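PDB 3LDU: putative methylase from Clostridium difficile, which probably methylates guanine bases of ribosomal RNA, binding RNA through a THUMP domain, and holds GTP in its methyltransferase domain in this crystal. Local coordinates for residues Asp75-Asn80 against Gln115-Lys120; Ser52-Arg57 against Pro222-Glu227. All coordinates share one frame; numbering follows the deposited sequence.

Contact 1 (Asp75-Asn80 against Gln115-Lys120); sequences DELFEN and QAIVKK
Phe78 and Lys120 meet at about a right angle, the lysine chain climbing past one corner of the ring until its ammonium group stands above it. CG of Phe78 is anti to the backbone N, which carries the ring off its own helix alongside the Lys120 end of 115-120. There CG of Lys120 passes CE1 of Phe78 at 3.8 Å, obliquely to the ring. The lysine chain is extended through chi2 and bends at chi3, about the CG-CD bond (132°), and CE comes back to the same ring corner. The bend leaves NZ of Lys120 4.9 Å from the centroid of the Phe78 ring and 20° off its normal, a cation-pi pair over the face that places a charge against an aromatic group while the aliphatic methylenes handle the close packing. Backbone also meets this ring: Ile117 O lies near its plane, 3.9 Å from CD1 of Phe78.

Ile117 touches both Phe78 and Leu77. Its CG2 methyl points at the facing helix and sits 3.7 Å from CB of Phe78, and the same methyl is 3.9 Å from CD2 of Leu77. The two branches of Leu77 divide the work, because CD1 turns instead to CG2 of Val118, 4.0 Å away, the two side chains crossing at about a right angle.

The two helical segments run in the same general direction, with axes 8.7 Å apart at an angle of 32°, and no hydrogen bond links them. Within the THUMP domain, Phe78 reaches on along helix 111-129 to Ala121 and Glu124. Leu77 also packs on Phe69 of strand 63-70 and Val118 on Ile98 of strand 98-104, seating this helix pair on the N-terminal mixed sheet.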
# COMPACT_ATOMS: atom_id res chain seq x y z
N ASP A 75 -14.10 -12.50 29.41
CA ASP A 75 -14.46 -11.57 30.48
C ASP A 75 -13.47 -10.39 30.54
O ASP A 75 -13.87 -9.24 30.67
CB ASP A 75 -14.53 -12.30 31.83
CG ASP A 75 -15.68 -13.30 31.90
OD1 ASP A 75 -16.73 -13.05 31.26
OD2 ASP A 75 -15.54 -14.32 32.60
N GLU A 76 -12.18 -10.69 30.45
CA GLU A 76 -11.17 -9.64 30.48
C GLU A 76 -11.28 -8.72 29.25
O GLU A 76 -11.16 -7.50 29.37
CB GLU A 76 -9.77 -10.24 30.62
CG GLU A 76 -8.68 -9.22 30.92
CD GLU A 76 -7.32 -9.84 31.19
OE1 GLU A 76 -6.44 -9.13 31.73
OE2 GLU A 76 -7.12 -11.04 30.86
N LEU A 77 -11.49 -9.32 28.08
CA LEU A 77 -11.70 -8.55 26.85
C LEU A 77 -12.91 -7.61 27.00
O LEU A 77 -12.84 -6.42 26.67
CB LEU A 77 -11.91 -9.49 25.65
CG LEU A 77 -12.33 -8.85 24.32
CD1 LEU A 77 -11.23 -7.94 23.81
CD2 LEU A 77 -12.65 -9.91 23.26
N PHE A 78 -14.01 -8.14 27.51
CA PHE A 78 -15.21 -7.34 27.74
C PHE A 78 -14.98 -6.19 28.73
O PHE A 78 -15.26 -5.03 28.43
CB PHE A 78 -16.38 -8.21 28.23
CG PHE A 78 -17.62 -7.43 28.52
CD1 PHE A 78 -18.43 -6.99 27.48
CD2 PHE A 78 -17.98 -7.11 29.82
CE1 PHE A 78 -19.58 -6.26 27.73
CE2 PHE A 78 -19.12 -6.37 30.08
CZ PHE A 78 -19.93 -5.95 29.04
N GLU A 79 -14.46 -6.51 29.91
CA GLU A 79 -14.24 -5.48 30.92
C GLU A 79 -13.31 -4.37 30.43
O GLU A 79 -13.58 -3.18 30.65
CB GLU A 79 -13.73 -6.09 32.23
CG GLU A 79 -14.79 -6.91 32.96
CD GLU A 79 -15.97 -6.07 33.46
OE1 GLU A 79 -15.74 -4.90 33.87
OE2 GLU A 79 -17.12 -6.56 33.46
N ASN A 80 -12.22 -4.74 29.76
CA ASN A 80 -11.28 -3.73 29.28
C ASN A 80 -11.85 -2.87 28.15
O ASN A 80 -11.54 -1.69 28.05
CB ASN A 80 -9.95 -4.37 28.87
CG ASN A 80 -9.20 -4.94 30.06
OD1 ASN A 80 -9.41 -4.52 31.20
ND2 ASN A 80 -8.32 -5.90 29.81
N GLN A 115 -15.31 -10.40 18.08
CA GLN A 115 -16.12 -9.34 17.49
C GLN A 115 -17.40 -9.11 18.29
O GLN A 115 -17.76 -7.96 18.55
CB GLN A 115 -16.49 -9.65 16.04
CG GLN A 115 -15.33 -9.61 15.05
CD GLN A 115 -15.79 -10.07 13.67
OE1 GLN A 115 -15.96 -11.26 13.43
NE2 GLN A 115 -16.05 -9.12 12.77
N ALA A 116 -18.08 -10.19 18.66
CA ALA A 116 -19.34 -10.08 19.39
C ALA A 116 -19.13 -9.46 20.76
O ALA A 116 -19.92 -8.62 21.17
CB ALA A 116 -20.02 -11.43 19.53
N ILE A 117 -18.09 -9.89 21.46
CA ILE A 117 -17.83 -9.40 22.81
C ILE A 117 -17.46 -7.91 22.79
O ILE A 117 -17.92 -7.13 23.62
CB ILE A 117 -16.74 -10.23 23.53
CG1 ILE A 117 -17.27 -11.62 23.90
CG2 ILE A 117 -16.22 -9.50 24.77
CD1 ILE A 117 -18.19 -11.63 25.13
N VAL A 118 -16.64 -7.52 21.82
CA VAL A 118 -16.29 -6.11 21.68
C VAL A 118 -17.53 -5.28 21.34
O VAL A 118 -17.73 -4.21 21.91
CB VAL A 118 -15.14 -5.90 20.63
CG1 VAL A 118 -15.03 -4.45 20.22
CG2 VAL A 118 -13.82 -6.39 21.20
N LYS A 119 -18.37 -5.78 20.44
CA LYS A 119 -19.64 -5.11 20.14
C LYS A 119 -20.44 -4.89 21.42
O LYS A 119 -20.89 -3.77 21.71
CB LYS A 119 -20.46 -5.93 19.14
CG LYS A 119 -21.78 -5.28 18.74
CD LYS A 119 -21.56 -4.00 17.95
CE LYS A 119 -22.90 -3.36 17.53
NZ LYS A 119 -22.74 -2.24 16.54
N LYS A 120 -20.62 -5.94 22.20
CA LYS A 120 -21.40 -5.84 23.43
C LYS A 120 -20.81 -4.81 24.39
O LYS A 120 -21.54 -4.00 24.98
CB LYS A 120 -21.49 -7.22 24.11
CG LYS A 120 -22.37 -7.26 25.37
CD LYS A 120 -22.56 -8.72 25.79
CE LYS A 120 -22.29 -8.94 27.27
NZ LYS A 120 -21.85 -10.35 27.53

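Contact 2 (Ser52-Arg57 against Pro222-Glu227); sequences SNMWLR and PGLNRE
Arg57 lies across the Pro222 ring at about a right angle, just after helix 48-55 has ended. From CB, CG turns anti to the carbonyl carbon (chi1 -51°), beside the backbone N, and rests 3.7 Å from CG of Pro222. From CG to NE the chain is extended, carrying the head group past the proline; a near-perpendicular turn at the last torsion (chi4 -94°) then presents the flat guanidinium to it. CD of Pro222 therefore lies over one face, off-centre toward the rim, with NH1 of Arg57 3.6 Å from CD of Pro222. NH1 also donates to the carbonyl oxygen of Met220, on the same loop just before the proline.

Pro222 is also pressed against the helix end, where its CD is 3.3 Å from Met54 O and its CG 3.4 Å from Trp55 O. The proline nitrogen has no hydrogen to give, and the next residue supplies one: Gly223 N bonds to Met54 O at 3.0 Å, fairly straight at 160°. A carbonyl of the helix's last turn thus takes its N-H from another domain. With no side chain on Gly223, its CA comes within 4.3 Å of CA of Met54. The selenomethionine side chain of Met54, bent at chi2 and chi3, brings SE against the backbone that follows Gly223, 3.7 Å from N of Leu224, the second residue of the type I turn from Gly223 to Arg226.

This buried seam joins the ferredoxin-like domain to the loop after helix 208-217 of the methyltransferase domain. Leu56 faces helix 18-27, Arg57 also packs on Ala185 and Tyr189 of helix 181-189, and helix 238-251 covers Met54 and Leu224 through Trp241, Arg245 and Ala248.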
# COMPACT_ATOMS: atom_id res chain seq x y z
N SER A 52 -2.20 11.26 6.18
CA SER A 52 -1.75 9.87 6.03
C SER A 52 -2.52 9.15 4.93
O SER A 52 -1.93 8.49 4.07
CB SER A 52 -1.87 9.12 7.36
OG SER A 52 -0.99 9.70 8.30
N ASN A 53 -3.84 9.27 4.95
CA ASN A 53 -4.66 8.72 3.87
C ASN A 53 -4.35 9.36 2.52
O ASN A 53 -4.33 8.68 1.49
CB ASN A 53 -6.16 8.92 4.19
CG ASN A 53 -6.66 7.90 5.17
OD1 ASN A 53 -6.74 6.72 4.85
ND2 ASN A 53 -7.00 8.34 6.38
N MSE A 54 -4.07 10.66 2.53
CA MSE A 54 -3.84 11.38 1.28
C MSE A 54 -2.53 10.98 0.61
O MSE A 54 -2.45 10.85 -0.62
CB MSE A 54 -3.81 12.89 1.54
CG MSE A 54 -3.57 13.74 0.30
SE MSE A 54 -4.93 13.53 -1.09
CE MSE A 54 -6.49 13.43 -0.02
N TRP A 55 -1.50 10.80 1.43
CA TRP A 55 -0.12 10.77 0.94
C TRP A 55 0.59 9.42 0.99
O TRP A 55 1.51 9.18 0.21
CB TRP A 55 0.72 11.83 1.68
CG TRP A 55 0.47 13.23 1.18
CD1 TRP A 55 -0.29 14.20 1.79
CD2 TRP A 55 0.92 13.78 -0.05
NE1 TRP A 55 -0.30 15.33 1.00
CE2 TRP A 55 0.43 15.10 -0.13
CE3 TRP A 55 1.71 13.29 -1.10
CZ2 TRP A 55 0.70 15.93 -1.21
CZ3 TRP A 55 1.98 14.11 -2.18
CH2 TRP A 55 1.48 15.42 -2.22
N LEU A 56 0.19 8.53 1.91
CA LEU A 56 0.94 7.28 2.03
C LEU A 56 0.66 6.31 0.87
O LEU A 56 -0.49 5.93 0.63
CB LEU A 56 0.63 6.61 3.38
CG LEU A 56 1.05 7.43 4.60
CD1 LEU A 56 0.63 6.69 5.88
CD2 LEU A 56 2.56 7.69 4.60
N ARG A 57 1.72 5.92 0.15
CA ARG A 57 1.61 5.03 -1.00
C ARG A 57 1.82 3.56 -0.66
O ARG A 57 1.42 2.69 -1.41
CB ARG A 57 2.61 5.42 -2.09
CG ARG A 57 2.57 6.88 -2.45
CD ARG A 57 3.52 7.22 -3.58
NE ARG A 57 3.70 8.67 -3.71
CZ ARG A 57 2.99 9.43 -4.53
NH1 ARG A 57 2.04 8.89 -5.30
NH2 ARG A 57 3.22 10.73 -4.57
N PRO A 222 -1.44 9.81 -3.64
CA PRO A 222 -2.20 8.62 -4.00
C PRO A 222 -3.69 8.77 -3.75
O PRO A 222 -4.50 8.23 -4.51
CB PRO A 222 -1.62 7.52 -3.10
CG PRO A 222 -0.82 8.25 -2.05
CD PRO A 222 -0.34 9.51 -2.70
N GLY A 223 -4.06 9.51 -2.71
CA GLY A 223 -5.47 9.62 -2.32
C GLY A 223 -6.25 10.73 -2.99
O GLY A 223 -7.41 10.99 -2.64
N LEU A 224 -5.64 11.39 -3.97
CA LEU A 224 -6.19 12.62 -4.55
C LEU A 224 -7.53 12.41 -5.23
O LEU A 224 -8.40 13.28 -5.19
CB LEU A 224 -5.19 13.24 -5.52
CG LEU A 224 -5.31 14.71 -5.93
CD1 LEU A 224 -5.36 15.66 -4.72
CD2 LEU A 224 -4.17 15.07 -6.88
N ASN A 225 -7.72 11.25 -5.86
CA ASN A 225 -8.94 11.01 -6.61
C ASN A 225 -9.84 9.94 -6.00
O ASN A 225 -10.59 9.27 -6.72
CB ASN A 225 -8.63 10.66 -8.07
CG ASN A 225 -8.08 11.85 -8.84
OD1 ASN A 225 -8.60 12.97 -8.74
ND2 ASN A 225 -7.03 11.62 -9.62
N ARG A 226 -9.78 9.77 -4.68
CA ARG A 226 -10.69 8.86 -4.01
C ARG A 226 -11.20 9.44 -2.70
O ARG A 226 -10.74 10.50 -2.25
CB ARG A 226 -10.04 7.50 -3.77
CG ARG A 226 -8.75 7.54 -2.97
CD ARG A 226 -8.50 6.19 -2.33
NE ARG A 226 -9.45 5.93 -1.26
CZ ARG A 226 -9.59 4.77 -0.62
NH1 ARG A 226 -8.85 3.72 -0.96
NH2 ARG A 226 -10.49 4.63 0.35
N GLU A 227 -12.15 8.75 -2.08
CA GLU A 227 -12.66 9.23 -0.80
C GLU A 227 -12.36 8.26 0.35
O GLU A 227 -11.96 7.12 0.14
CB GLU A 227 -14.14 9.59 -0.88
CG GLU A 227 -15.08 8.48 -1.26
CD GLU A 227 -16.48 9.02 -1.55
OE1 GLU A 227 -17.33 9.01 -0.63
OE2 GLU A 227 -16.71 9.49 -2.68

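Contact 1 and contact 2 illustrate two scales of folding in one chain. Residues 75-80 and 115-120 close a 34-residue stretch of chain that holds both helix and strand within the THUMP domain, and that stretch is nested inside the much longer loop closed by 52-57 with 222-227, which joins separate domains. The two do not touch: their centres are 33 Å apart and their nearest atoms about 19 Å. Contact 1 is peripheral, its centre about 31 Å from that of the chain, and remote from the GTP pocket. Contact 2, centred about 10 Å from the chain centre, is nearer to the GTP pocket, with the side chain of Arg57 about 11 Å from that of the GTP-binding Thr208.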